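Local coordinates for Rev protein (Borrelia burgdorferi, PDB 5EQZ) that is a plasmid-encoded, largely helical protein of the Borrelia REV family whose molecular function is not established, at residues S103-L115 with D124-K136. Sequence-based numbering, arbitrary orientation.
Sequences SEAKLVGVTVPLL and DKMSKNAVEQIDK
V112 drops a methyl into the shallow hollow that A130 opens on helix 122-142: its CG1 lies 3.7 Å from A130 CA, with the amide nitrogens of N129 and Q133 close by. Alanine suits the floor, since its small CB lets the loop backbone come close; the buried A105, near the end of helix 95-107, turns its CB toward A130 CB. Two residues earlier, V110 sends CG1, anti to its backbone N (chi1 176°), against Q133 CB at 3.6 Å, while CG2 meets I134 CG1, with V110 set roughly perpendicular to I134. Beta-branched V110 and V112 make compact bumps that suit an extended loop. The chain reaches this course through a Schellman motif that ends helix 95-107, with G109 at C-prime, where its positive phi is easily accommodated; the loop then doubles back along helix 122-142 within an all-helical fold, and V108 packs on A78 and A82 of helix 55-88. Q133 ties down the loop backbone with both ends of its amide: NE2 donates to T111 O at 3.1 Å from above the carbonyl plane, and OE1 accepts from a water that in turn accepts from T111 N. A weak hydrogen bond from NE2 to N129 OD1, one turn earlier, helps set this amide. Farther along, M126, bent at chi3 (78°), brings its CE against the loop, to within 3.4 Å of P113 O and 3.7 Å of L114 CD1. Its flexible thioether can follow the uneven surface between the loop and helix 95-107, where K98 and I101 also touch it, and SD takes a weak hydrogen bond from L115 N. L115 CG packs against M126 CG, and CD1 rests on the aliphatic stem of K125, 3.7 Å from CD.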
ATOM      1  N   SER A 103     -10.882  11.170   7.456  1.00 20.19           N
ATOM      2  CA  SER A 103     -10.520  11.328   6.049  1.00 21.96           C
ATOM      3  C   SER A 103      -9.052  10.983   5.806  1.00 22.41           C
ATOM      4  O   SER A 103      -8.711  10.431   4.751  1.00 20.30           O
ATOM      5  CB  SER A 103     -10.819  12.747   5.579  1.00 29.89           C
ATOM      6  OG  SER A 103      -9.870  13.654   6.096  1.00 34.28           O
ATOM      7  N   GLU A 104      -8.169  11.303   6.761  1.00 22.88           N
ATOM      8  CA  GLU A 104      -6.755  10.948   6.617  1.00 23.60           C
ATOM      9  C   GLU A 104      -6.576   9.438   6.586  1.00 22.38           C
ATOM     10  O   GLU A 104      -5.773   8.903   5.802  1.00 21.59           O
ATOM     11  CB  GLU A 104      -5.941  11.549   7.763  1.00 24.59           C
ATOM     12  CG  GLU A 104      -5.730  13.049   7.685  1.00 28.53           C
ATOM     13  CD  GLU A 104      -4.798  13.462   6.568  1.00 33.74           C
ATOM     14  OE1 GLU A 104      -5.077  14.484   5.916  1.00 38.47           O
ATOM     15  OE2 GLU A 104      -3.787  12.763   6.332  1.00 34.56           O
ATOM     16  N   ALA A 105      -7.302   8.730   7.447  1.00 20.62           N
ATOM     17  CA  ALA A 105      -7.246   7.277   7.414  1.00 19.51           C
ATOM     18  C   ALA A 105      -7.803   6.751   6.102  1.00 19.37           C
ATOM     19  O   ALA A 105      -7.211   5.854   5.483  1.00 18.46           O
ATOM     20  CB  ALA A 105      -8.010   6.693   8.604  1.00 20.36           C
ATOM     21  N   LYS A 106      -8.937   7.302   5.656  1.00 15.94           N
ATOM     22  CA  LYS A 106      -9.577   6.814   4.437  1.00 18.21           C
ATOM     23  C   LYS A 106      -8.652   6.965   3.236  1.00 21.18           C
ATOM     24  O   LYS A 106      -8.597   6.077   2.371  1.00 20.74           O
ATOM     25  CB  LYS A 106     -10.897   7.555   4.210  1.00 20.01           C
ATOM     26  CG  LYS A 106     -11.603   7.194   2.926  1.00 26.10           C
ATOM     27  CD  LYS A 106     -13.048   7.692   2.911  1.00 31.79           C
ATOM     28  CE  LYS A 106     -13.647   7.583   1.508  1.00 38.27           C
ATOM     29  NZ  LYS A 106     -14.857   8.439   1.332  1.00 42.81           N
ATOM     30  N   LEU A 107      -7.893   8.068   3.181  1.00 20.96           N
ATOM     31  CA  LEU A 107      -6.965   8.290   2.070  1.00 22.98           C
ATOM     32  C   LEU A 107      -5.898   7.204   1.955  1.00 20.35           C
ATOM     33  O   LEU A 107      -5.367   6.990   0.855  1.00 22.27           O
ATOM     34  CB  LEU A 107      -6.293   9.660   2.216  1.00 25.58           C
ATOM     35  CG  LEU A 107      -7.191  10.849   1.857  1.00 32.27           C
ATOM     36  CD1 LEU A 107      -6.465  12.168   2.098  1.00 34.26           C
ATOM     37  CD2 LEU A 107      -7.674  10.748   0.414  1.00 35.62           C
ATOM     38  N   VAL A 108      -5.549   6.526   3.040  1.00 19.90           N
ATOM     39  CA  VAL A 108      -4.552   5.460   2.957  1.00 19.22           C
ATOM     40  C   VAL A 108      -5.190   4.080   3.125  1.00 20.11           C
ATOM     41  O   VAL A 108      -4.512   3.125   3.513  1.00 20.08           O
ATOM     42  CB  VAL A 108      -3.385   5.678   3.934  1.00 19.66           C
ATOM     43  CG1 VAL A 108      -2.573   6.905   3.506  1.00 20.77           C
ATOM     44  CG2 VAL A 108      -3.862   5.824   5.393  1.00 18.39           C
ATOM     45  N   GLY A 109      -6.481   3.964   2.823  1.00 20.47           N
ATOM     46  CA  GLY A 109      -7.154   2.682   2.816  1.00 21.79           C
ATOM     47  C   GLY A 109      -7.542   2.115   4.158  1.00 24.07           C
ATOM     48  O   GLY A 109      -7.795   0.907   4.256  1.00 28.38           O
ATOM     49  N   VAL A 110      -7.637   2.953   5.195  1.00 22.60           N
ATOM     50  CA  VAL A 110      -7.954   2.529   6.552  1.00 22.16           C
ATOM     51  C   VAL A 110      -9.313   3.117   6.923  1.00 23.46           C
ATOM     52  O   VAL A 110      -9.512   4.336   6.840  1.00 23.12           O
ATOM     53  CB  VAL A 110      -6.868   2.970   7.545  1.00 18.62           C
ATOM     54  CG1 VAL A 110      -7.256   2.610   8.951  1.00 21.55           C
ATOM     55  CG2 VAL A 110      -5.511   2.315   7.179  1.00 21.52           C
ATOM     56  N   THR A 111     -10.244   2.250   7.311  1.00 26.56           N
ATOM     57  CA  THR A 111     -11.606   2.634   7.677  1.00 27.70           C
ATOM     58  C   THR A 111     -11.716   2.716   9.194  1.00 27.15           C
ATOM     59  O   THR A 111     -11.596   1.693   9.882  1.00 28.43           O
ATOM     60  CB  THR A 111     -12.620   1.618   7.139  1.00 31.56           C
ATOM     61  OG1 THR A 111     -12.760   1.768   5.721  1.00 31.75           O
ATOM     62  CG2 THR A 111     -13.986   1.801   7.803  1.00 34.98           C
ATOM     63  N   VAL A 112     -11.940   3.919   9.718  1.00 24.60           N
ATOM     64  CA  VAL A 112     -12.249   4.063  11.138  1.00 25.70           C
ATOM     65  C   VAL A 112     -13.674   4.591  11.253  1.00 24.44           C
ATOM     66  O   VAL A 112     -14.141   5.318  10.361  1.00 21.46           O
ATOM     67  CB  VAL A 112     -11.247   4.981  11.857  1.00 25.10           C
ATOM     68  CG1 VAL A 112      -9.840   4.419  11.766  1.00 29.42           C
ATOM     69  CG2 VAL A 112     -11.298   6.389  11.296  1.00 23.25           C
ATOM     70  N   PRO A 113     -14.415   4.230  12.298  1.00 25.78           N
ATOM     71  CA  PRO A 113     -15.743   4.812  12.470  1.00 24.56           C
ATOM     72  C   PRO A 113     -15.620   6.272  12.859  1.00 21.01           C
ATOM     73  O   PRO A 113     -14.773   6.643  13.675  1.00 20.99           O
ATOM     74  CB  PRO A 113     -16.353   3.977  13.600  1.00 30.20           C
ATOM     75  CG  PRO A 113     -15.178   3.491  14.371  1.00 29.79           C
ATOM     76  CD  PRO A 113     -14.124   3.214  13.327  1.00 28.22           C
ATOM     77  N   LEU A 114     -16.458   7.102  12.246  1.00 19.76           N
ATOM     78  CA  LEU A 114     -16.613   8.492  12.670  1.00 23.73           C
ATOM     79  C   LEU A 114     -17.480   8.490  13.924  1.00 22.97           C
ATOM     80  O   LEU A 114     -18.680   8.234  13.857  1.00 24.89           O
ATOM     81  CB  LEU A 114     -17.235   9.323  11.555  1.00 26.55           C
ATOM     82  CG  LEU A 114     -17.354  10.830  11.747  1.00 27.77           C
ATOM     83  CD1 LEU A 114     -15.998  11.382  12.093  1.00 25.95           C
ATOM     84  CD2 LEU A 114     -17.854  11.435  10.448  1.00 28.36           C
ATOM     85  N   LEU A 115     -16.867   8.719  15.088  1.00 20.75           N
ATOM     86  CA  LEU A 115     -17.620   8.725  16.346  1.00 24.59           C
ATOM     87  C   LEU A 115     -18.100  10.148  16.607  1.00 28.05           C
ATOM     88  O   LEU A 115     -17.501  10.919  17.363  1.00 29.66           O
ATOM     89  CB  LEU A 115     -16.774   8.190  17.492  1.00 26.30           C
ATOM     90  CG  LEU A 115     -16.148   6.817  17.254  1.00 27.49           C
ATOM     91  CD1 LEU A 115     -15.245   6.435  18.408  1.00 27.65           C
ATOM     92  CD2 LEU A 115     -17.244   5.794  17.047  1.00 27.07           C
ATOM     93  N   ASP A 124      -9.636  11.330  20.624  1.00 41.64           N
ATOM     94  CA  ASP A 124      -8.456  10.550  20.982  1.00 48.81           C
ATOM     95  C   ASP A 124      -8.682   9.069  20.740  1.00 47.39           C
ATOM     96  O   ASP A 124      -7.730   8.336  20.468  1.00 49.19           O
ATOM     97  CB  ASP A 124      -8.074  10.768  22.447  1.00 57.36           C
ATOM     98  CG  ASP A 124      -7.314  12.065  22.679  1.00 64.55           C
ATOM     99  OD1 ASP A 124      -6.259  12.268  22.041  1.00 67.05           O
ATOM    100  OD2 ASP A 124      -7.759  12.871  23.524  1.00 69.35           O
ATOM    101  N   LYS A 125      -9.928   8.610  20.849  1.00 44.89           N
ATOM    102  CA  LYS A 125     -10.218   7.207  20.594  1.00 40.95           C
ATOM    103  C   LYS A 125     -10.178   6.896  19.101  1.00 38.58           C
ATOM    104  O   LYS A 125      -9.636   5.861  18.693  1.00 40.81           O
ATOM    105  CB  LYS A 125     -11.569   6.850  21.196  1.00 43.18           C
ATOM    106  CG  LYS A 125     -12.270   5.686  20.561  1.00 41.55           C
ATOM    107  CD  LYS A 125     -13.467   5.288  21.420  1.00 55.89           C
ATOM    108  CE  LYS A 125     -13.947   3.893  21.088  1.00 57.10           C
ATOM    109  NZ  LYS A 125     -13.234   2.871  21.901  1.00 61.75           N
ATOM    110  N   MET A 126     -10.759   7.767  18.273  1.00 33.48           N
ATOM    111  CA  MET A 126     -10.596   7.615  16.830  1.00 32.33           C
ATOM    112  C   MET A 126      -9.126   7.681  16.433  1.00 30.79           C
ATOM    113  O   MET A 126      -8.661   6.884  15.612  1.00 31.54           O
ATOM    114  CB  MET A 126     -11.380   8.684  16.075  1.00 28.69           C
ATOM    115  CG  MET A 126     -12.877   8.488  16.026  1.00 26.27           C
ATOM    116  SD  MET A 126     -13.534   9.960  15.215  1.00 23.24           S
ATOM    117  CE  MET A 126     -13.157   9.583  13.524  1.00 26.22           C
ATOM    118  N   SER A 127      -8.384   8.632  16.998  1.00 31.54           N
ATOM    119  CA  SER A 127      -6.958   8.736  16.717  1.00 34.98           C
ATOM    120  C   SER A 127      -6.244   7.421  17.022  1.00 38.46           C
ATOM    121  O   SER A 127      -5.518   6.878  16.174  1.00 38.46           O
ATOM    122  CB  SER A 127      -6.361   9.880  17.530  1.00 40.82           C
ATOM    123  OG  SER A 127      -5.088  10.229  17.033  1.00 46.50           O
ATOM    124  N   LYS A 128      -6.472   6.878  18.222  1.00 41.57           N
ATOM    125  CA  LYS A 128      -5.810   5.640  18.627  1.00 42.62           C
ATOM    126  C   LYS A 128      -6.142   4.492  17.679  1.00 42.18           C
ATOM    127  O   LYS A 128      -5.250   3.735  17.275  1.00 42.22           O
ATOM    128  CB  LYS A 128      -6.201   5.282  20.067  1.00 43.49           C
ATOM    129  N   ASN A 129      -7.417   4.350  17.307  1.00 41.18           N
ATOM    130  CA  ASN A 129      -7.810   3.285  16.396  1.00 39.67           C
ATOM    131  C   ASN A 129      -7.103   3.440  15.052  1.00 35.98           C
ATOM    132  O   ASN A 129      -6.527   2.481  14.526  1.00 37.83           O
ATOM    133  CB  ASN A 129      -9.334   3.289  16.224  1.00 41.16           C
ATOM    134  CG  ASN A 129      -9.837   2.144  15.352  1.00 45.37           C
ATOM    135  OD1 ASN A 129      -9.101   1.208  15.042  1.00 48.40           O
ATOM    136  ND2 ASN A 129     -11.094   2.224  14.943  1.00 43.60           N
ATOM    137  N   ALA A 130      -7.118   4.656  14.497  1.00 31.93           N
ATOM    138  CA  ALA A 130      -6.502   4.898  13.193  1.00 27.57           C
ATOM    139  C   ALA A 130      -5.012   4.581  13.215  1.00 28.49           C
ATOM    140  O   ALA A 130      -4.493   3.943  12.287  1.00 30.41           O
ATOM    141  CB  ALA A 130      -6.740   6.350  12.770  1.00 26.84           C
ATOM    142  N   VAL A 131      -4.307   5.000  14.271  1.00 30.67           N
ATOM    143  CA  VAL A 131      -2.867   4.765  14.318  1.00 39.01           C
ATOM    144  C   VAL A 131      -2.571   3.280  14.487  1.00 39.78           C
ATOM    145  O   VAL A 131      -1.601   2.761  13.924  1.00 34.34           O
ATOM    146  CB  VAL A 131      -2.219   5.611  15.426  1.00 39.72           C
ATOM    147  CG1 VAL A 131      -0.821   5.091  15.754  1.00 42.53           C
ATOM    148  CG2 VAL A 131      -2.151   7.068  14.997  1.00 33.50           C
ATOM    149  N   GLU A 132      -3.399   2.566  15.260  1.00 41.07           N
ATOM    150  CA  GLU A 132      -3.166   1.137  15.453  1.00 39.26           C
ATOM    151  C   GLU A 132      -3.350   0.376  14.145  1.00 38.12           C
ATOM    152  O   GLU A 132      -2.562  -0.531  13.830  1.00 36.64           O
ATOM    153  CB  GLU A 132      -4.086   0.590  16.552  1.00 39.99           C
ATOM    154  N   GLN A 133      -4.352   0.759  13.346  1.00 33.38           N
ATOM    155  CA  GLN A 133      -4.547   0.115  12.049  1.00 32.70           C
ATOM    156  C   GLN A 133      -3.436   0.471  11.069  1.00 31.79           C
ATOM    157  O   GLN A 133      -2.948  -0.398  10.334  1.00 31.05           O
ATOM    158  CB  GLN A 133      -5.902   0.501  11.468  1.00 30.71           C
ATOM    159  CG  GLN A 133      -7.073  -0.115  12.174  1.00 36.24           C
ATOM    160  CD  GLN A 133      -8.317  -0.053  11.320  1.00 37.89           C
ATOM    161  OE1 GLN A 133      -8.357  -0.624  10.237  1.00 40.96           O
ATOM    162  NE2 GLN A 133      -9.327   0.673  11.783  1.00 35.58           N
ATOM    163  N   ILE A 134      -3.031   1.743  11.034  1.00 29.42           N
ATOM    164  CA  ILE A 134      -1.962   2.155  10.127  1.00 28.98           C
ATOM    165  C   ILE A 134      -0.665   1.438  10.474  1.00 35.94           C
ATOM    166  O   ILE A 134       0.096   1.022   9.585  1.00 35.40           O
ATOM    167  CB  ILE A 134      -1.806   3.687  10.165  1.00 28.02           C
ATOM    168  CG1 ILE A 134      -2.991   4.359   9.466  1.00 31.90           C
ATOM    169  CG2 ILE A 134      -0.479   4.137   9.546  1.00 28.69           C
ATOM    170  CD1 ILE A 134      -3.041   5.869   9.667  1.00 31.90           C
ATOM    171  N   ASP A 135      -0.400   1.260  11.772  1.00 33.34           N
ATOM    172  CA  ASP A 135       0.804   0.565  12.207  1.00 35.91           C
ATOM    173  C   ASP A 135       0.801  -0.884  11.754  1.00 36.67           C
ATOM    174  O   ASP A 135       1.846  -1.417  11.360  1.00 37.81           O
ATOM    175  CB  ASP A 135       0.938   0.621  13.729  1.00 38.57           C
ATOM    176  CG  ASP A 135       1.505   1.930  14.221  1.00 43.93           C
ATOM    177  OD1 ASP A 135       2.072   2.672  13.394  1.00 39.96           O
ATOM    178  OD2 ASP A 135       1.408   2.201  15.446  1.00 45.15           O
ATOM    179  N   LYS A 136      -0.357  -1.553  11.834  1.00 39.04           N
ATOM    180  CA  LYS A 136      -0.411  -2.947  11.399  1.00 40.28           C
ATOM    181  C   LYS A 136      -0.163  -3.064   9.896  1.00 36.19           C
ATOM    182  O   LYS A 136       0.520  -3.998   9.449  1.00 37.62           O
ATOM    183  CB  LYS A 136      -1.752  -3.580  11.789  1.00 38.43           C
TER
HETATM  184  O   HOH W   1      -9.602  -0.484   7.809  1.00 34.38           O